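ParA (Salmonella enterica subsp. enterica serovar Newport str. SL317, PDB 3EZF) probably acts as a plasmid partition ATPase that also binds DNA through a winged helix-turn-helix region and regulates transcription in an ADP-dependent way. Local coordinates at residues 267-279 with 306-320. Numbering follows the deposited sequence.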
loop_
_atom_site.group_PDB
_atom_site.type_symbol
_atom_site.label_atom_id
_atom_site.label_comp_id
_atom_site.label_asym_id
_atom_site.label_seq_id
_atom_site.Cartn_x
_atom_site.Cartn_y
_atom_site.Cartn_z
ATOM N N LEU A 267 -17.098 4.592 -7.839
ATOM C CA LEU A 267 -17.876 5.799 -7.623
ATOM C C LEU A 267 -19.162 5.791 -8.417
ATOM O O LEU A 267 -20.177 6.320 -7.965
ATOM C CB LEU A 267 -17.085 7.033 -8.049
ATOM C CG LEU A 267 -15.937 7.520 -7.183
ATOM C CD1 LEU A 267 -15.442 8.815 -7.746
ATOM C CD2 LEU A 267 -16.407 7.722 -5.755
ATOM N N ALA A 268 -19.110 5.201 -9.608
ATOM C CA ALA A 268 -20.266 5.157 -10.510
ATOM C C ALA A 268 -21.416 4.222 -10.124
ATOM O O ALA A 268 -22.458 4.244 -10.766
ATOM C CB ALA A 268 -19.785 4.825 -11.939
ATOM N N ALA A 269 -21.241 3.417 -9.083
ATOM C CA ALA A 269 -22.270 2.465 -8.693
ATOM C C ALA A 269 -22.669 2.582 -7.245
ATOM O O ALA A 269 -23.604 1.908 -6.802
ATOM C CB ALA A 269 -21.780 1.054 -8.958
ATOM N N SER A 270 -21.962 3.438 -6.513
ATOM C CA SER A 270 -22.204 3.632 -5.092
ATOM C C SER A 270 -23.092 4.823 -4.777
ATOM O O SER A 270 -23.093 5.829 -5.491
ATOM C CB SER A 270 -20.865 3.776 -4.371
ATOM O OG SER A 270 -19.957 2.792 -4.832
ATOM N N ASP A 271 -23.846 4.710 -3.691
ATOM C CA ASP A 271 -24.731 5.793 -3.301
ATOM C C ASP A 271 -24.260 6.499 -2.043
ATOM O O ASP A 271 -24.821 7.520 -1.651
ATOM C CB ASP A 271 -26.175 5.283 -3.124
ATOM C CG ASP A 271 -26.235 3.826 -2.720
ATOM O OD1 ASP A 271 -25.470 3.437 -1.814
ATOM O OD2 ASP A 271 -27.048 3.075 -3.304
ATOM N N LEU A 272 -23.209 5.970 -1.430
ATOM C CA LEU A 272 -22.662 6.553 -0.207
ATOM C C LEU A 272 -21.125 6.522 -0.226
ATOM O O LEU A 272 -20.514 5.478 -0.427
ATOM C CB LEU A 272 -23.203 5.779 1.018
ATOM C CG LEU A 272 -23.036 6.257 2.474
ATOM C CD1 LEU A 272 -22.221 5.246 3.260
ATOM C CD2 LEU A 272 -22.377 7.615 2.526
ATOM N N LEU A 273 -20.507 7.676 -0.021
ATOM C CA LEU A 273 -19.058 7.760 0.011
ATOM C C LEU A 273 -18.636 7.700 1.466
ATOM O O LEU A 273 -18.990 8.574 2.250
ATOM C CB LEU A 273 -18.583 9.083 -0.567
ATOM C CG LEU A 273 -17.106 9.099 -0.953
ATOM C CD1 LEU A 273 -16.925 8.315 -2.256
ATOM C CD2 LEU A 273 -16.641 10.521 -1.149
ATOM N N LEU A 274 -17.886 6.675 1.842
ATOM C CA LEU A 274 -17.456 6.579 3.222
ATOM C C LEU A 274 -15.965 6.895 3.291
ATOM O O LEU A 274 -15.128 6.091 2.897
ATOM C CB LEU A 274 -17.768 5.188 3.777
ATOM C CG LEU A 274 -17.595 4.977 5.283
ATOM C CD1 LEU A 274 -18.170 3.638 5.678
ATOM C CD2 LEU A 274 -16.123 5.028 5.645
ATOM N N THR A 275 -15.654 8.092 3.785
ATOM C CA THR A 275 -14.280 8.558 3.905
ATOM C C THR A 275 -13.706 8.504 5.311
ATOM O O THR A 275 -14.040 9.317 6.168
ATOM C CB THR A 275 -14.123 10.016 3.451
ATOM O OG1 THR A 275 -14.509 10.145 2.081
ATOM C CG2 THR A 275 -12.671 10.462 3.608
ATOM N N PRO A 276 -12.846 7.528 5.575
ATOM C CA PRO A 276 -12.264 7.470 6.913
ATOM C C PRO A 276 -11.018 8.369 6.847
ATOM O O PRO A 276 -10.183 8.209 5.953
ATOM C CB PRO A 276 -11.933 5.990 7.068
ATOM C CG PRO A 276 -11.563 5.598 5.679
ATOM C CD PRO A 276 -12.611 6.275 4.836
ATOM N N THR A 277 -10.904 9.329 7.760
ATOM C CA THR A 277 -9.749 10.231 7.758
ATOM C C THR A 277 -8.699 9.834 8.787
ATOM O O THR A 277 -9.007 9.643 9.963
ATOM C CB THR A 277 -10.164 11.692 8.029
ATOM O OG1 THR A 277 -11.121 12.105 7.046
ATOM C CG2 THR A 277 -8.953 12.614 7.952
ATOM N N PRO A 278 -7.439 9.694 8.346
ATOM C CA PRO A 278 -6.346 9.318 9.243
ATOM C C PRO A 278 -5.998 10.449 10.201
ATOM O O PRO A 278 -6.141 11.626 9.862
ATOM C CB PRO A 278 -5.195 9.025 8.284
ATOM C CG PRO A 278 -5.884 8.635 7.018
ATOM C CD PRO A 278 -6.995 9.639 6.945
ATOM N N PRO A 279 -5.533 10.099 11.415
ATOM C CA PRO A 279 -5.142 11.047 12.467
ATOM C C PRO A 279 -3.795 11.706 12.149
ATOM O O PRO A 279 -3.610 12.911 12.350
ATOM C CB PRO A 279 -5.070 10.162 13.707
ATOM C CG PRO A 279 -4.554 8.865 13.139
ATOM C CD PRO A 279 -5.407 8.708 11.890
ATOM N N VAL A 306 -22.217 8.277 -18.047
ATOM C CA VAL A 306 -22.739 7.629 -16.854
ATOM C C VAL A 306 -23.204 8.718 -15.897
ATOM O O VAL A 306 -22.765 9.863 -15.978
ATOM C CB VAL A 306 -21.688 6.705 -16.175
ATOM C CG1 VAL A 306 -20.355 6.857 -16.863
ATOM C CG2 VAL A 306 -21.576 7.011 -14.693
ATOM N N GLU A 307 -24.098 8.342 -14.995
ATOM C CA GLU A 307 -24.676 9.255 -14.028
ATOM C C GLU A 307 -24.483 8.744 -12.605
ATOM O O GLU A 307 -25.325 8.028 -12.076
ATOM C CB GLU A 307 -26.167 9.403 -14.326
ATOM C CG GLU A 307 -26.877 8.062 -14.581
ATOM C CD GLU A 307 -26.329 7.318 -15.803
ATOM O OE1 GLU A 307 -26.344 7.910 -16.906
ATOM O OE2 GLU A 307 -25.885 6.151 -15.664
ATOM N N PRO A 308 -23.382 9.130 -11.956
ATOM C CA PRO A 308 -23.157 8.660 -10.587
ATOM C C PRO A 308 -24.411 8.636 -9.710
ATOM O O PRO A 308 -25.298 9.478 -9.847
ATOM C CB PRO A 308 -22.075 9.610 -10.060
ATOM C CG PRO A 308 -22.232 10.829 -10.903
ATOM C CD PRO A 308 -22.492 10.256 -12.273
ATOM N N ARG A 309 -24.466 7.637 -8.832
ATOM C CA ARG A 309 -25.568 7.441 -7.897
ATOM C C ARG A 309 -25.214 8.059 -6.556
ATOM O O ARG A 309 -26.067 8.201 -5.691
ATOM C CB ARG A 309 -25.810 5.951 -7.668
ATOM C CG ARG A 309 -26.119 5.135 -8.914
ATOM C CD ARG A 309 -26.114 3.636 -8.599
ATOM N NE ARG A 309 -26.811 3.321 -7.344
ATOM C CZ ARG A 309 -28.133 3.304 -7.195
ATOM N NH1 ARG A 309 -28.915 3.582 -8.225
ATOM N NH2 ARG A 309 -28.672 3.016 -6.017
ATOM N N LEU A 310 -23.939 8.395 -6.383
ATOM C CA LEU A 310 -23.468 8.971 -5.136
ATOM C C LEU A 310 -24.482 9.983 -4.612
ATOM O O LEU A 310 -24.837 10.915 -5.309
ATOM C CB LEU A 310 -22.105 9.624 -5.366
ATOM C CG LEU A 310 -21.277 9.989 -4.137
ATOM C CD1 LEU A 310 -21.234 8.826 -3.158
ATOM C CD2 LEU A 310 -19.880 10.353 -4.606
ATOM N N SER A 311 -24.957 9.799 -3.386
ATOM C CA SER A 311 -25.952 10.707 -2.818
ATOM C C SER A 311 -25.815 10.979 -1.310
ATOM O O SER A 311 -26.638 11.667 -0.728
ATOM C CB SER A 311 -27.333 10.144 -3.066
ATOM O OG SER A 311 -27.467 8.910 -2.371
ATOM N N ALA A 312 -24.795 10.426 -0.674
ATOM C CA ALA A 312 -24.591 10.636 0.745
ATOM C C ALA A 312 -23.095 10.541 1.008
ATOM O O ALA A 312 -22.341 10.084 0.152
ATOM C CB ALA A 312 -25.328 9.577 1.533
ATOM N N SER A 313 -22.658 10.979 2.181
ATOM C CA SER A 313 -21.244 10.893 2.499
ATOM C C SER A 313 -21.022 10.900 4.004
ATOM O O SER A 313 -21.744 11.549 4.749
ATOM C CB SER A 313 -20.477 12.047 1.854
ATOM O OG SER A 313 -20.747 13.252 2.533
ATOM N N ILE A 314 -20.015 10.158 4.441
ATOM C CA ILE A 314 -19.675 10.076 5.846
ATOM C C ILE A 314 -18.164 10.203 5.954
ATOM O O ILE A 314 -17.434 9.636 5.146
ATOM C CB ILE A 314 -20.098 8.716 6.450
ATOM C CG1 ILE A 314 -21.602 8.492 6.263
ATOM C CG2 ILE A 314 -19.727 8.664 7.925
ATOM C CD1 ILE A 314 -22.485 9.509 6.937
ATOM N N GLY A 315 -17.706 10.964 6.942
ATOM C CA GLY A 315 -16.283 11.144 7.163
ATOM C C GLY A 315 -15.998 10.959 8.642
ATOM O O GLY A 315 -16.882 11.198 9.465
ATOM N N PHE A 316 -14.784 10.528 8.991
ATOM C CA PHE A 316 -14.416 10.323 10.398
ATOM C C PHE A 316 -12.921 10.052 10.617
ATOM O O PHE A 316 -12.224 9.582 9.723
ATOM C CB PHE A 316 -15.254 9.179 11.010
ATOM C CG PHE A 316 -15.007 7.823 10.389
ATOM C CD1 PHE A 316 -13.846 7.111 10.667
ATOM C CD2 PHE A 316 -15.943 7.258 9.527
ATOM C CE1 PHE A 316 -13.618 5.859 10.095
ATOM C CE2 PHE A 316 -15.721 6.003 8.951
ATOM C CZ PHE A 316 -14.557 5.304 9.237
ATOM N N MET A 317 -12.435 10.353 11.817
ATOM C CA MET A 317 -11.037 10.131 12.149
ATOM C C MET A 317 -10.809 8.670 12.504
ATOM O O MET A 317 -11.731 7.987 12.950
ATOM C CB MET A 317 -10.632 11.016 13.322
ATOM C CG MET A 317 -10.858 12.489 13.057
ATOM S SD MET A 317 -10.304 12.976 11.398
ATOM C CE MET A 317 -8.505 13.042 11.645
ATOM N N SER A 318 -9.579 8.195 12.314
ATOM C CA SER A 318 -9.242 6.802 12.606
ATOM C C SER A 318 -8.189 6.641 13.720
ATOM O O SER A 318 -7.012 6.947 13.540
ATOM C CB SER A 318 -8.762 6.107 11.321
ATOM O OG SER A 318 -9.034 4.712 11.344
ATOM N N LYS A 319 -8.639 6.142 14.864
ATOM C CA LYS A 319 -7.800 5.920 16.038
ATOM C C LYS A 319 -7.253 7.221 16.596
ATOM O O LYS A 319 -6.345 7.209 17.425
ATOM C CB LYS A 319 -6.639 4.965 15.723
ATOM C CG LYS A 319 -6.507 3.789 16.708
ATOM C CD LYS A 319 -6.443 4.238 18.165
ATOM C CE LYS A 319 -6.586 3.056 19.119
ATOM N NZ LYS A 319 -5.578 1.991 18.871
ATOM N N MET A 320 -7.803 8.340 16.136
ATOM C CA MET A 320 -7.385 9.651 16.617
ATOM C C MET A 320 -7.059 9.525 18.103
ATOM O O MET A 320 -7.900 9.097 18.895
ATOM C CB MET A 320 -8.515 10.665 16.430
ATOM C CG MET A 320 -8.296 11.982 17.155
ATOM S SD MET A 320 -9.851 12.815 17.477
ATOM C CE MET A 320 -9.524 13.647 19.067
#
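Phe316 meets Pro276 with the flat of its ring: Pro276 CA lies over one face, 4.0 Å from the ring centroid and 16° off the normal, a CH-pi contact displaced toward the rim, while Pro276 CB reaches the CE1–CZ side. A first torsion that sets CG between backbone N and carbonyl carbon (chi1 64°) swings the ring over the proline. Leu274 arrives obliquely, its CD2 3.5 Å from Phe316 CE2, and Phe387 packs edge-to-face with the same ring. Farther along this face, Leu272 sends CD2 across to the backbone of Ala312 and to Ile314 CG1. On the other face, Met317, folded at chi2 and chi3, curls back so that SD sits 3.6 Å from Thr277 CB; the hydroxyl of Thr277 is engaged by Tyr337.

Between these two layers run the parallel strands 272-277 and 312-317, joined by a right-handed crossover largely of helix, as in other P-loop NTPases of the ParA family. Within this chain, strand 312-317 is the outermost at its end of the six-stranded sheet, though the second subunit bonds the backbone of Ser311 just before it; Phe115 bonds the opposite edge of 272-277. Leu273 is held through both its backbone polar groups, N donating to Ala312 O and O accepting from Ile314 N at 2.9 Å; Thr275 repeats the pattern with Ile314 and Phe316.

Where the strands begin, Leu310 tucks CD1 against Leu273 CB, and Asp271 O is held by both N and OG of Ser311, the hydroxyl in the carbonyl plane and the amide above it. Asp271 and Arg309 lie side by side: Arg309 NH2 bonds Asp271 OD2 at 3.2 Å on its anti lone pair, with carboxylate and guanidinium planes turned 68° apart. Arg237 approaches the same guanidinium, and a sulfate lies about 5 Å from the Asp271 side chain.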